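Local coordinates for protein alcohol dehydrogenase IV (Corynebacterium glutamicum, PDB 3IV7) that probably reduces maleylacetate with a nicotinamide cofactor, as a member of the iron-containing alcohol dehydrogenase family, at residues Val322-Leu326 / Thr338-Ser343; Tyr266-Phe270 / Leu345-Ala349. All blocks are in the same frame, centred on the assembly; numbering follows the deposited sequence.

In the fold
Both contacts lie in the all-helical C-terminal part of an iron-containing alcohol dehydrogenase fold, and both use helix 339-351. Contact 1 packs the first turn of that helix on helix 318-326. Contact 2 packs a later part on helix 256-271. Their centres are about 12 Å apart and they touch: N341 CG lies 3.6 Å from F270 CE1, and V322 CG2 lies 4.0 Å from L346 CD1. Contact 1 is partly buried. It combines an apolar layer with a surface salt bridge; a capping box starts its second helix. Contact 2 is fully buried and purely apolar across its segments. I244 of helix 240-250 touches L342 in contact 1 and V267 and L345 in contact 2.

Contact 1: Val322-Leu326 / Thr338-Ser343; sequences VDVTL and TRENLS
This is a helix-helix contact in the C-terminal helical domain, with a capping box at the start of the second helix. V322-L326 lies on helix 318-326. T338 is the N-cap of helix 339-351, with phi/psi -115/170, and R339-S343 form its first turn. The segment axes cross at 113° and come within 10.3 Å. The closest CA pair is V322 and S343, 6.4 Å apart.

In the box, T338 (chi1 p) accepts from N341 N at OG1, 3.0 Å. N341 (chi1 p) turns back, so OD1 takes T338 N at 2.8 Å. S343 (m) bonds through OG to R339 O, 2.8 Å.

V322 (t), L326 (t, p) and L342 (t, p) form the apolar layer. V322 CG2 meets L342 CG at 4.0 Å, and L326 CD1 meets L342 CD2 at 3.8 Å. T325 (m) adds CG2 to L342 CD2, 4.1 Å, while its OG1 bonds to T247 on helix 240-250.

At the exposed side, R339 (t, t, m, chi4 -75°) starts sideways and folds over helix 318-326. V322 CG1 sits over one face of its guanidinium, 3.6 Å from NH1. D323 (chi1 -105°, chi2 -66°) points away at CB, but its carboxylate comes back toward R339. At the guanidinium edge, R339 NH2 makes a salt bridge with D323 OD1 at 3.0 Å, a weak hydrogen bond with an N-H...O angle of 140°.

Contact 2: Tyr266-Phe270 / Leu345-Ala349; sequences YVLAF and LLEAA
Both segments are regular alpha-helix within longer helices: Y266-F270 in helix 256-271 and L345-A349 in helix 339-351. This is apolar helix-helix packing in the C-terminal helical part of the iron-containing alcohol dehydrogenase fold. The axes cross at 137°, nearer antiparallel than parallel, with a closest approach of 10.3 Å. The nearest CA pair is Y266 and L345, 6.4 Å apart.

Y266 (chi1 m, chi2 -76°) lays its ring against the other helix. A349 CA is 3.9 Å from the ring centroid and 18° off the ring normal, a CH-pi contact over the face. A348 CB touches Y266 CD1 at 3.5 Å, and A349 CB is 3.8 Å from CD2 of the same ring. The small alanines let the ring come this close. L345 (t, t) points toward helix 256-271 and touches Y266, V267 and F270. Its CD1 lies 3.9 Å from F270 CB and 4.2 Å from V267 CG2, and its CG is 4.2 Å from Y266 CB.

L345 also touches L358. No hydrogen bond crosses between the segments, so the contact rests on shape and apolar burial; the tyrosine hydroxyl, its one polar side-chain group, bonds to E353 O, beyond helix 339-351.

Contact 1: Val322-Leu326 / Thr338-Ser343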
ATOM      1  N   VAL A 322       2.092 -28.584 -19.792  1.00 25.01           N
ATOM      2  CA  VAL A 322       1.669 -27.613 -20.786  1.00 30.18           C
ATOM      3  C   VAL A 322       0.173 -27.690 -21.045  1.00 32.23           C
ATOM      4  O   VAL A 322      -0.513 -26.662 -21.060  1.00 30.70           O
ATOM      5  CB  VAL A 322       2.413 -27.811 -22.072  1.00 29.01           C
ATOM      6  CG1 VAL A 322       1.762 -27.052 -23.169  1.00 28.38           C
ATOM      7  CG2 VAL A 322       3.897 -27.395 -21.872  1.00 22.41           C
ATOM      8  N   ASP A 323      -0.340 -28.904 -21.211  1.00 31.46           N
ATOM      9  CA  ASP A 323      -1.799 -29.113 -21.332  1.00 32.91           C
ATOM     10  C   ASP A 323      -2.606 -28.406 -20.274  1.00 32.89           C
ATOM     11  O   ASP A 323      -3.566 -27.735 -20.589  1.00 32.44           O
ATOM     12  CB  ASP A 323      -2.147 -30.576 -21.237  1.00 33.06           C
ATOM     13  CG  ASP A 323      -2.473 -31.131 -22.495  1.00 36.43           C
ATOM     14  OD1 ASP A 323      -3.514 -30.715 -23.065  1.00 48.77           O
ATOM     15  OD2 ASP A 323      -1.706 -31.978 -22.958  1.00 46.39           O
ATOM     16  N   VAL A 324      -2.225 -28.631 -19.017  1.00 33.13           N
ATOM     17  CA  VAL A 324      -2.919 -28.106 -17.865  1.00 35.85           C
ATOM     18  C   VAL A 324      -2.781 -26.599 -17.666  1.00 37.42           C
ATOM     19  O   VAL A 324      -3.664 -25.953 -17.090  1.00 41.36           O
ATOM     20  CB  VAL A 324      -2.384 -28.781 -16.599  1.00 35.80           C
ATOM     21  CG1 VAL A 324      -2.899 -28.064 -15.353  1.00 36.80           C
ATOM     22  CG2 VAL A 324      -2.771 -30.259 -16.601  1.00 33.71           C
ATOM     23  N   THR A 325      -1.674 -26.048 -18.123  1.00 35.71           N
ATOM     24  CA  THR A 325      -1.341 -24.663 -17.859  1.00 34.59           C
ATOM     25  C   THR A 325      -1.697 -23.685 -18.968  1.00 34.64           C
ATOM     26  O   THR A 325      -2.004 -22.520 -18.698  1.00 35.15           O
ATOM     27  CB  THR A 325       0.156 -24.526 -17.613  1.00 33.22           C
ATOM     28  OG1 THR A 325       0.513 -25.325 -16.494  1.00 32.74           O
ATOM     29  CG2 THR A 325       0.527 -23.051 -17.343  1.00 27.26           C
ATOM     30  N   LEU A 326      -1.626 -24.137 -20.202  1.00 32.39           N
ATOM     31  CA  LEU A 326      -1.771 -23.248 -21.333  1.00 35.51           C
ATOM     32  C   LEU A 326      -3.067 -22.433 -21.213  1.00 37.77           C
ATOM     33  O   LEU A 326      -3.029 -21.202 -21.269  1.00 40.00           O
ATOM     34  CB  LEU A 326      -1.709 -24.025 -22.650  1.00 34.93           C
ATOM     35  CG  LEU A 326      -1.245 -23.289 -23.915  1.00 33.10           C
ATOM     36  CD1 LEU A 326       0.062 -22.546 -23.698  1.00 36.05           C
ATOM     37  CD2 LEU A 326      -1.099 -24.299 -25.058  1.00 32.64           C
ATOM     38  N   THR A 338       2.429 -20.273 -26.465  1.00 30.95           N
ATOM     39  CA  THR A 338       1.976 -21.389 -27.285  1.00 31.93           C
ATOM     40  C   THR A 338       2.359 -22.710 -26.635  1.00 31.40           C
ATOM     41  O   THR A 338       3.092 -22.754 -25.630  1.00 33.50           O
ATOM     42  CB  THR A 338       2.584 -21.333 -28.687  1.00 30.36           C
ATOM     43  OG1 THR A 338       4.003 -21.437 -28.596  1.00 30.28           O
ATOM     44  CG2 THR A 338       2.220 -20.029 -29.370  1.00 25.61           C
ATOM     45  N   ARG A 339       1.820 -23.781 -27.174  1.00 30.67           N
ATOM     46  CA  ARG A 339       2.142 -25.085 -26.701  1.00 28.84           C
ATOM     47  C   ARG A 339       3.652 -25.334 -26.900  1.00 26.62           C
ATOM     48  O   ARG A 339       4.313 -25.814 -25.991  1.00 24.42           O
ATOM     49  CB  ARG A 339       1.302 -26.128 -27.416  1.00 28.75           C
ATOM     50  CG  ARG A 339       1.644 -27.531 -27.052  1.00 28.74           C
ATOM     51  CD  ARG A 339       0.633 -28.515 -27.632  1.00 34.48           C
ATOM     52  NE  ARG A 339      -0.604 -28.542 -26.865  1.00 36.88           N
ATOM     53  CZ  ARG A 339      -0.748 -29.141 -25.674  1.00 43.75           C
ATOM     54  NH1 ARG A 339       0.291 -29.740 -25.065  1.00 43.71           N
ATOM     55  NH2 ARG A 339      -1.931 -29.121 -25.071  1.00 44.29           N
ATOM     56  N   GLU A 340       4.204 -24.891 -28.039  1.00 25.62           N
ATOM     57  CA  GLU A 340       5.640 -25.083 -28.320  1.00 29.08           C
ATOM     58  C   GLU A 340       6.544 -24.248 -27.396  1.00 31.48           C
ATOM     59  O   GLU A 340       7.500 -24.778 -26.828  1.00 32.78           O
ATOM     60  CB  GLU A 340       6.003 -24.760 -29.783  1.00 30.04           C
ATOM     61  CG  GLU A 340       5.321 -25.616 -30.834  1.00 33.33           C
ATOM     62  CD  GLU A 340       3.892 -25.187 -31.116  1.00 32.19           C
ATOM     63  OE1 GLU A 340       3.388 -24.266 -30.427  1.00 28.37           O
ATOM     64  OE2 GLU A 340       3.275 -25.768 -32.018  1.00 37.10           O
ATOM     65  N   ASN A 341       6.256 -22.953 -27.231  1.00 30.12           N
ATOM     66  CA  ASN A 341       7.175 -22.133 -26.471  1.00 28.24           C
ATOM     67  C   ASN A 341       7.085 -22.349 -24.963  1.00 26.55           C
ATOM     68  O   ASN A 341       8.086 -22.207 -24.274  1.00 29.21           O
ATOM     69  CB  ASN A 341       7.193 -20.638 -26.905  1.00 27.63           C
ATOM     70  CG  ASN A 341       5.914 -19.884 -26.579  1.00 30.83           C
ATOM     71  OD1 ASN A 341       5.134 -20.276 -25.728  1.00 26.84           O
ATOM     72  ND2 ASN A 341       5.705 -18.764 -27.284  1.00 33.94           N
ATOM     73  N   LEU A 342       5.913 -22.752 -24.465  1.00 24.26           N
ATOM     74  CA  LEU A 342       5.790 -23.140 -23.072  1.00 24.78           C
ATOM     75  C   LEU A 342       6.532 -24.467 -22.852  1.00 25.30           C
ATOM     76  O   LEU A 342       7.168 -24.653 -21.829  1.00 26.85           O
ATOM     77  CB  LEU A 342       4.329 -23.257 -22.643  1.00 22.65           C
ATOM     78  CG  LEU A 342       4.036 -23.456 -21.160  1.00 28.26           C
ATOM     79  CD1 LEU A 342       4.679 -22.353 -20.252  1.00 30.57           C
ATOM     80  CD2 LEU A 342       2.505 -23.505 -20.932  1.00 27.00           C
ATOM     81  N   SER A 343       6.444 -25.379 -23.815  1.00 26.22           N
ATOM     82  CA  SER A 343       7.229 -26.621 -23.746  1.00 28.11           C
ATOM     83  C   SER A 343       8.725 -26.298 -23.711  1.00 26.60           C
ATOM     84  O   SER A 343       9.457 -26.888 -22.951  1.00 24.23           O
ATOM     85  CB  SER A 343       6.919 -27.551 -24.922  1.00 27.51           C
ATOM     86  OG  SER A 343       5.608 -28.057 -24.817  1.00 33.07           O
TER

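Contact 2: Tyr266-Phe270 / Leu345-Ala349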
ATOM      1  N   TYR A 266      13.388 -18.293 -15.924  1.00 28.61           N
ATOM      2  CA  TYR A 266      12.916 -18.706 -17.261  1.00 27.48           C
ATOM      3  C   TYR A 266      11.682 -17.892 -17.688  1.00 24.91           C
ATOM      4  O   TYR A 266      11.583 -17.462 -18.842  1.00 25.67           O
ATOM      5  CB  TYR A 266      12.667 -20.253 -17.304  1.00 25.09           C
ATOM      6  CG  TYR A 266      13.951 -20.978 -17.042  1.00 24.36           C
ATOM      7  CD1 TYR A 266      14.925 -21.069 -18.036  1.00 26.72           C
ATOM      8  CD2 TYR A 266      14.278 -21.396 -15.772  1.00 22.76           C
ATOM      9  CE1 TYR A 266      16.147 -21.584 -17.777  1.00 28.15           C
ATOM     10  CE2 TYR A 266      15.485 -21.948 -15.506  1.00 25.38           C
ATOM     11  CZ  TYR A 266      16.434 -22.035 -16.514  1.00 26.44           C
ATOM     12  OH  TYR A 266      17.670 -22.588 -16.255  1.00 24.02           O
ATOM     13  N   VAL A 267      10.793 -17.604 -16.744  1.00 25.59           N
ATOM     14  CA  VAL A 267       9.624 -16.755 -17.058  1.00 23.83           C
ATOM     15  C   VAL A 267      10.084 -15.326 -17.266  1.00 24.53           C
ATOM     16  O   VAL A 267       9.609 -14.646 -18.169  1.00 25.34           O
ATOM     17  CB  VAL A 267       8.571 -16.817 -16.013  1.00 23.87           C
ATOM     18  CG1 VAL A 267       7.419 -15.879 -16.385  1.00 23.19           C
ATOM     19  CG2 VAL A 267       8.073 -18.283 -15.833  1.00 20.30           C
ATOM     20  N   LEU A 268      11.061 -14.885 -16.485  1.00 26.25           N
ATOM     21  CA  LEU A 268      11.610 -13.547 -16.690  1.00 25.79           C
ATOM     22  C   LEU A 268      12.240 -13.441 -18.072  1.00 28.32           C
ATOM     23  O   LEU A 268      11.921 -12.510 -18.841  1.00 28.96           O
ATOM     24  CB  LEU A 268      12.627 -13.199 -15.640  1.00 25.28           C
ATOM     25  CG  LEU A 268      13.238 -11.808 -15.770  1.00 27.04           C
ATOM     26  CD1 LEU A 268      12.126 -10.719 -15.797  1.00 21.31           C
ATOM     27  CD2 LEU A 268      14.197 -11.594 -14.632  1.00 29.07           C
ATOM     28  N   ALA A 269      13.134 -14.377 -18.392  1.00 27.60           N
ATOM     29  CA  ALA A 269      13.805 -14.395 -19.700  1.00 26.85           C
ATOM     30  C   ALA A 269      12.806 -14.399 -20.827  1.00 28.51           C
ATOM     31  O   ALA A 269      12.979 -13.700 -21.818  1.00 32.03           O
ATOM     32  CB  ALA A 269      14.714 -15.614 -19.812  1.00 24.54           C
ATOM     33  N   PHE A 270      11.752 -15.189 -20.659  1.00 29.98           N
ATOM     34  CA  PHE A 270      10.706 -15.380 -21.673  1.00 29.11           C
ATOM     35  C   PHE A 270       9.890 -14.103 -21.935  1.00 30.24           C
ATOM     36  O   PHE A 270       9.682 -13.728 -23.082  1.00 28.26           O
ATOM     37  CB  PHE A 270       9.760 -16.504 -21.203  1.00 31.42           C
ATOM     38  CG  PHE A 270       8.615 -16.798 -22.148  1.00 30.25           C
ATOM     39  CD1 PHE A 270       8.785 -17.669 -23.213  1.00 32.86           C
ATOM     40  CD2 PHE A 270       7.350 -16.290 -21.906  1.00 30.37           C
ATOM     41  CE1 PHE A 270       7.722 -17.959 -24.073  1.00 33.06           C
ATOM     42  CE2 PHE A 270       6.272 -16.592 -22.757  1.00 27.11           C
ATOM     43  CZ  PHE A 270       6.463 -17.414 -23.835  1.00 35.05           C
ATOM     44  N   LEU A 345      10.135 -23.511 -22.668  1.00 28.48           N
ATOM     45  CA  LEU A 345      10.397 -22.888 -21.389  1.00 28.39           C
ATOM     46  C   LEU A 345      10.618 -23.963 -20.323  1.00 26.60           C
ATOM     47  O   LEU A 345      11.601 -23.910 -19.579  1.00 25.98           O
ATOM     48  CB  LEU A 345       9.247 -21.970 -20.994  1.00 26.65           C
ATOM     49  CG  LEU A 345       9.405 -21.207 -19.693  1.00 25.49           C
ATOM     50  CD1 LEU A 345       8.503 -19.928 -19.696  1.00 27.88           C
ATOM     51  CD2 LEU A 345       9.110 -22.094 -18.479  1.00 24.38           C
ATOM     52  N   LEU A 346       9.706 -24.928 -20.253  1.00 24.02           N
ATOM     53  CA  LEU A 346       9.820 -26.000 -19.268  1.00 26.87           C
ATOM     54  C   LEU A 346      11.056 -26.924 -19.519  1.00 28.88           C
ATOM     55  O   LEU A 346      11.607 -27.471 -18.578  1.00 27.27           O
ATOM     56  CB  LEU A 346       8.536 -26.816 -19.203  1.00 26.76           C
ATOM     57  CG  LEU A 346       7.355 -26.124 -18.519  1.00 25.50           C
ATOM     58  CD1 LEU A 346       6.117 -27.049 -18.523  1.00 20.89           C
ATOM     59  CD2 LEU A 346       7.716 -25.721 -17.124  1.00 18.65           C
ATOM     60  N   GLU A 347      11.460 -27.092 -20.784  1.00 28.08           N
ATOM     61  CA  GLU A 347      12.695 -27.845 -21.105  1.00 29.68           C
ATOM     62  C   GLU A 347      13.901 -27.144 -20.532  1.00 27.54           C
ATOM     63  O   GLU A 347      14.798 -27.782 -20.005  1.00 29.22           O
ATOM     64  CB  GLU A 347      12.896 -27.974 -22.613  1.00 30.78           C
ATOM     65  CG  GLU A 347      11.953 -28.867 -23.288  1.00 33.48           C
ATOM     66  CD  GLU A 347      12.000 -28.706 -24.797  1.00 40.95           C
ATOM     67  OE1 GLU A 347      13.093 -28.381 -25.336  1.00 39.84           O
ATOM     68  OE2 GLU A 347      10.946 -28.892 -25.434  1.00 33.85           O
ATOM     69  N   ALA A 348      13.928 -25.824 -20.650  1.00 25.60           N
ATOM     70  CA  ALA A 348      15.037 -25.024 -20.108  1.00 24.10           C
ATOM     71  C   ALA A 348      15.108 -25.129 -18.591  1.00 25.11           C
ATOM     72  O   ALA A 348      16.197 -25.287 -18.028  1.00 24.30           O
ATOM     73  CB  ALA A 348      14.909 -23.558 -20.537  1.00 24.19           C
ATOM     74  N   ALA A 349      13.951 -25.024 -17.932  1.00 21.12           N
ATOM     75  CA  ALA A 349      13.880 -25.118 -16.478  1.00 20.94           C
ATOM     76  C   ALA A 349      14.222 -26.529 -16.002  1.00 23.41           C
ATOM     77  O   ALA A 349      14.796 -26.692 -14.945  1.00 24.45           O
ATOM     78  CB  ALA A 349      12.512 -24.706 -15.969  1.00 20.33           C
TER